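Local coordinates for protein thermospermine synthase (Medicago truncatula, PDB 6BQ2) that probably makes the polyamine thermospermine, transferring an aminopropyl group from decarboxylated S-adenosylmethionine to spermidine, at residues K103-M108 against V177-L182. Residues are numbered along the deposited sequence; the frame is centred on the assembly and turned at random.
Sequences KNVFIM and VIVGDL
The F106 ring meets I178 obliquely through CG2 of the isoleucine, and CG of M108 lies at the ring edge, in its plane. With CG anti to the backbone N (chi1 -172°), the ring is carried off towards V129 and C131 of the neighbouring strand 127-132, leaving its CB to pack on I178 CG1 at 4.1 Å. Beneath these side chains, 104-107 and 177-181 run parallel as central strands of the Rossmann-like sheet. Both backbone polar atoms of F106 are used: its N donates to V177 O in the carbonyl plane (3.2 Å), and its O receives V179 N almost head-on (2.8 Å). The next rungs, M108 N to V179 O and D181 N to M108 O, carry the pairing on to the C-terminal end, whereas V177 N to N104 O is weak. On the other face the beta-branched V105, V177 and V179 suit an extended backbone and form a compact apolar layer under helices 84-98 and 114-120: V105 and V177 lie side by side, CG2 on CB at 3.9 Å, while V105 CG1 meets V179 CG2. M108, bent at chi3 (-64°), brings CE to 3.8 Å from G180 CA, where a residue without a side chain leaves room for the methyl. L182, itself beside the adenosine-binding C191, sets CG against M108 O at 3.5 Å and CD1 near M108 CB and CE; an alanine here would probably leave that methionine freer to turn beside A164, another adenosine-binding residue. The D181 N to M108 O bond fixes the backbone from which the carboxylate of D181, the predicted proton acceptor, springs, and Y87 and T115 hold that carboxylate by hydrogen bonds, which is consistent with a group kept in a set position for catalysis.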
ATOM      1  N   LYS B 103     -29.584 -34.219 -15.962  1.00 24.80           N
ATOM      2  CA  LYS B 103     -29.160 -35.420 -15.239  1.00 25.63           C
ATOM      3  C   LYS B 103     -27.659 -35.556 -15.121  1.00 24.30           C
ATOM      4  O   LYS B 103     -27.141 -36.040 -14.118  1.00 23.52           O
ATOM      5  CB  LYS B 103     -29.667 -36.662 -15.980  1.00 27.54           C
ATOM      6  CG  LYS B 103     -31.195 -36.782 -15.993  1.00 30.98           C
ATOM      7  CD  LYS B 103     -31.650 -37.642 -14.808  1.00 33.15           C
ATOM      8  CE  LYS B 103     -33.120 -37.444 -14.413  1.00 34.68           C
ATOM      9  NZ  LYS B 103     -33.350 -37.520 -12.939  1.00 34.11           N
ATOM     10  N   ASN B 104     -26.924 -35.137 -16.148  1.00 23.88           N
ATOM     11  CA  ASN B 104     -25.508 -35.187 -16.032  1.00 24.93           C
ATOM     12  C   ASN B 104     -24.849 -33.905 -16.487  1.00 23.49           C
ATOM     13  O   ASN B 104     -25.320 -33.254 -17.437  1.00 24.51           O
ATOM     14  CB  ASN B 104     -24.974 -36.373 -16.716  1.00 28.59           C
ATOM     15  CG  ASN B 104     -25.080 -36.300 -18.183  1.00 30.37           C
ATOM     16  OD1 ASN B 104     -25.936 -35.569 -18.730  1.00 32.52           O
ATOM     17  ND2 ASN B 104     -24.223 -37.087 -18.875  1.00 33.11           N
ATOM     18  N   VAL B 105     -23.789 -33.578 -15.760  1.00 22.08           N
ATOM     19  CA  VAL B 105     -23.122 -32.300 -15.907  1.00 21.58           C
ATOM     20  C   VAL B 105     -21.616 -32.486 -15.900  1.00 20.26           C
ATOM     21  O   VAL B 105     -21.089 -33.305 -15.173  1.00 19.76           O
ATOM     22  CB  VAL B 105     -23.602 -31.324 -14.807  1.00 22.09           C
ATOM     23  CG1 VAL B 105     -22.916 -29.978 -14.928  1.00 22.70           C
ATOM     24  CG2 VAL B 105     -25.102 -31.116 -14.932  1.00 23.72           C
ATOM     25  N   PHE B 106     -20.923 -31.723 -16.744  1.00 19.14           N
ATOM     26  CA  PHE B 106     -19.475 -31.698 -16.831  1.00 19.05           C
ATOM     27  C   PHE B 106     -19.021 -30.286 -16.449  1.00 18.57           C
ATOM     28  O   PHE B 106     -19.556 -29.323 -17.004  1.00 19.28           O
ATOM     29  CB  PHE B 106     -19.021 -32.030 -18.251  1.00 20.36           C
ATOM     30  CG  PHE B 106     -17.550 -32.213 -18.406  1.00 20.70           C
ATOM     31  CD1 PHE B 106     -16.735 -31.149 -18.678  1.00 22.07           C
ATOM     32  CD2 PHE B 106     -16.981 -33.489 -18.381  1.00 21.59           C
ATOM     33  CE1 PHE B 106     -15.361 -31.313 -18.872  1.00 22.11           C
ATOM     34  CE2 PHE B 106     -15.624 -33.677 -18.571  1.00 21.98           C
ATOM     35  CZ  PHE B 106     -14.802 -32.595 -18.816  1.00 22.39           C
ATOM     36  N   ILE B 107     -18.103 -30.210 -15.482  1.00 18.75           N
ATOM     37  CA  ILE B 107     -17.490 -28.929 -15.093  1.00 19.44           C
ATOM     38  C   ILE B 107     -16.092 -28.824 -15.671  1.00 19.70           C
ATOM     39  O   ILE B 107     -15.269 -29.665 -15.360  1.00 20.10           O
ATOM     40  CB  ILE B 107     -17.379 -28.748 -13.579  1.00 18.73           C
ATOM     41  CG1 ILE B 107     -18.721 -28.980 -12.871  1.00 18.81           C
ATOM     42  CG2 ILE B 107     -16.904 -27.304 -13.313  1.00 18.65           C
ATOM     43  CD1 ILE B 107     -18.554 -29.256 -11.396  1.00 18.62           C
ATOM     44  N   MET B 108     -15.810 -27.759 -16.467  1.00 19.41           N
ATOM     45  CA  MET B 108     -14.459 -27.403 -16.821  1.00 20.00           C
ATOM     46  C   MET B 108     -13.871 -26.526 -15.725  1.00 20.98           C
ATOM     47  O   MET B 108     -14.300 -25.375 -15.580  1.00 20.06           O
ATOM     48  CB  MET B 108     -14.407 -26.668 -18.176  1.00 20.93           C
ATOM     49  CG  MET B 108     -15.132 -27.393 -19.276  1.00 22.00           C
ATOM     50  SD  MET B 108     -14.871 -26.639 -20.879  1.00 25.22           S
ATOM     51  CE  MET B 108     -15.605 -25.045 -20.700  1.00 24.68           C
ATOM     52  N   VAL B 177     -25.745 -30.409 -19.277  1.00 19.83           N
ATOM     53  CA  VAL B 177     -25.193 -29.053 -18.999  1.00 19.67           C
ATOM     54  C   VAL B 177     -23.659 -29.204 -18.933  1.00 19.23           C
ATOM     55  O   VAL B 177     -23.144 -30.181 -18.408  1.00 18.67           O
ATOM     56  CB  VAL B 177     -25.734 -28.404 -17.677  1.00 20.31           C
ATOM     57  CG1 VAL B 177     -25.152 -27.023 -17.513  1.00 20.39           C
ATOM     58  CG2 VAL B 177     -27.251 -28.282 -17.700  1.00 21.27           C
ATOM     59  N   ILE B 178     -22.946 -28.256 -19.550  1.00 18.67           N
ATOM     60  CA  ILE B 178     -21.488 -28.161 -19.363  1.00 18.49           C
ATOM     61  C   ILE B 178     -21.243 -26.778 -18.775  1.00 18.44           C
ATOM     62  O   ILE B 178     -21.783 -25.752 -19.262  1.00 17.92           O
ATOM     63  CB  ILE B 178     -20.719 -28.370 -20.667  1.00 18.84           C
ATOM     64  CG1 ILE B 178     -20.921 -29.837 -21.111  1.00 19.81           C
ATOM     65  CG2 ILE B 178     -19.239 -28.093 -20.476  1.00 19.19           C
ATOM     66  CD1 ILE B 178     -20.419 -30.165 -22.489  1.00 20.12           C
ATOM     67  N   VAL B 179     -20.416 -26.752 -17.739  1.00 18.51           N
ATOM     68  CA  VAL B 179     -20.161 -25.527 -16.993  1.00 18.54           C
ATOM     69  C   VAL B 179     -18.692 -25.119 -17.156  1.00 19.60           C
ATOM     70  O   VAL B 179     -17.787 -25.895 -16.806  1.00 20.00           O
ATOM     71  CB  VAL B 179     -20.466 -25.744 -15.511  1.00 17.99           C
ATOM     72  CG1 VAL B 179     -20.150 -24.455 -14.738  1.00 18.33           C
ATOM     73  CG2 VAL B 179     -21.929 -26.162 -15.282  1.00 18.63           C
ATOM     74  N   GLY B 180     -18.441 -23.905 -17.646  1.00 19.94           N
ATOM     75  CA  GLY B 180     -17.101 -23.324 -17.648  1.00 19.81           C
ATOM     76  C   GLY B 180     -16.828 -22.553 -16.388  1.00 20.04           C
ATOM     77  O   GLY B 180     -17.399 -21.496 -16.187  1.00 18.43           O
ATOM     78  N   ASP B 181     -15.954 -23.081 -15.541  1.00 20.41           N
ATOM     79  CA  ASP B 181     -15.550 -22.410 -14.313  1.00 21.17           C
ATOM     80  C   ASP B 181     -14.020 -22.312 -14.305  1.00 21.71           C
ATOM     81  O   ASP B 181     -13.364 -22.791 -13.389  1.00 21.64           O
ATOM     82  CB  ASP B 181     -16.058 -23.192 -13.111  1.00 21.77           C
ATOM     83  CG  ASP B 181     -15.978 -22.401 -11.832  1.00 23.33           C
ATOM     84  OD1 ASP B 181     -15.669 -21.198 -11.876  1.00 24.16           O
ATOM     85  OD2 ASP B 181     -16.205 -23.014 -10.784  1.00 26.64           O
ATOM     86  N   LEU B 182     -13.494 -21.636 -15.316  1.00 22.69           N
ATOM     87  CA  LEU B 182     -12.064 -21.502 -15.555  1.00 24.16           C
ATOM     88  C   LEU B 182     -11.622 -20.047 -15.329  1.00 25.91           C
ATOM     89  O   LEU B 182     -12.447 -19.157 -15.219  1.00 25.96           O
ATOM     90  CB  LEU B 182     -11.761 -21.848 -16.996  1.00 25.21           C
ATOM     91  CG  LEU B 182     -12.198 -23.225 -17.455  1.00 25.32           C
ATOM     92  CD1 LEU B 182     -12.350 -23.208 -18.978  1.00 26.53           C
ATOM     93  CD2 LEU B 182     -11.206 -24.276 -17.044  1.00 24.79           C
TER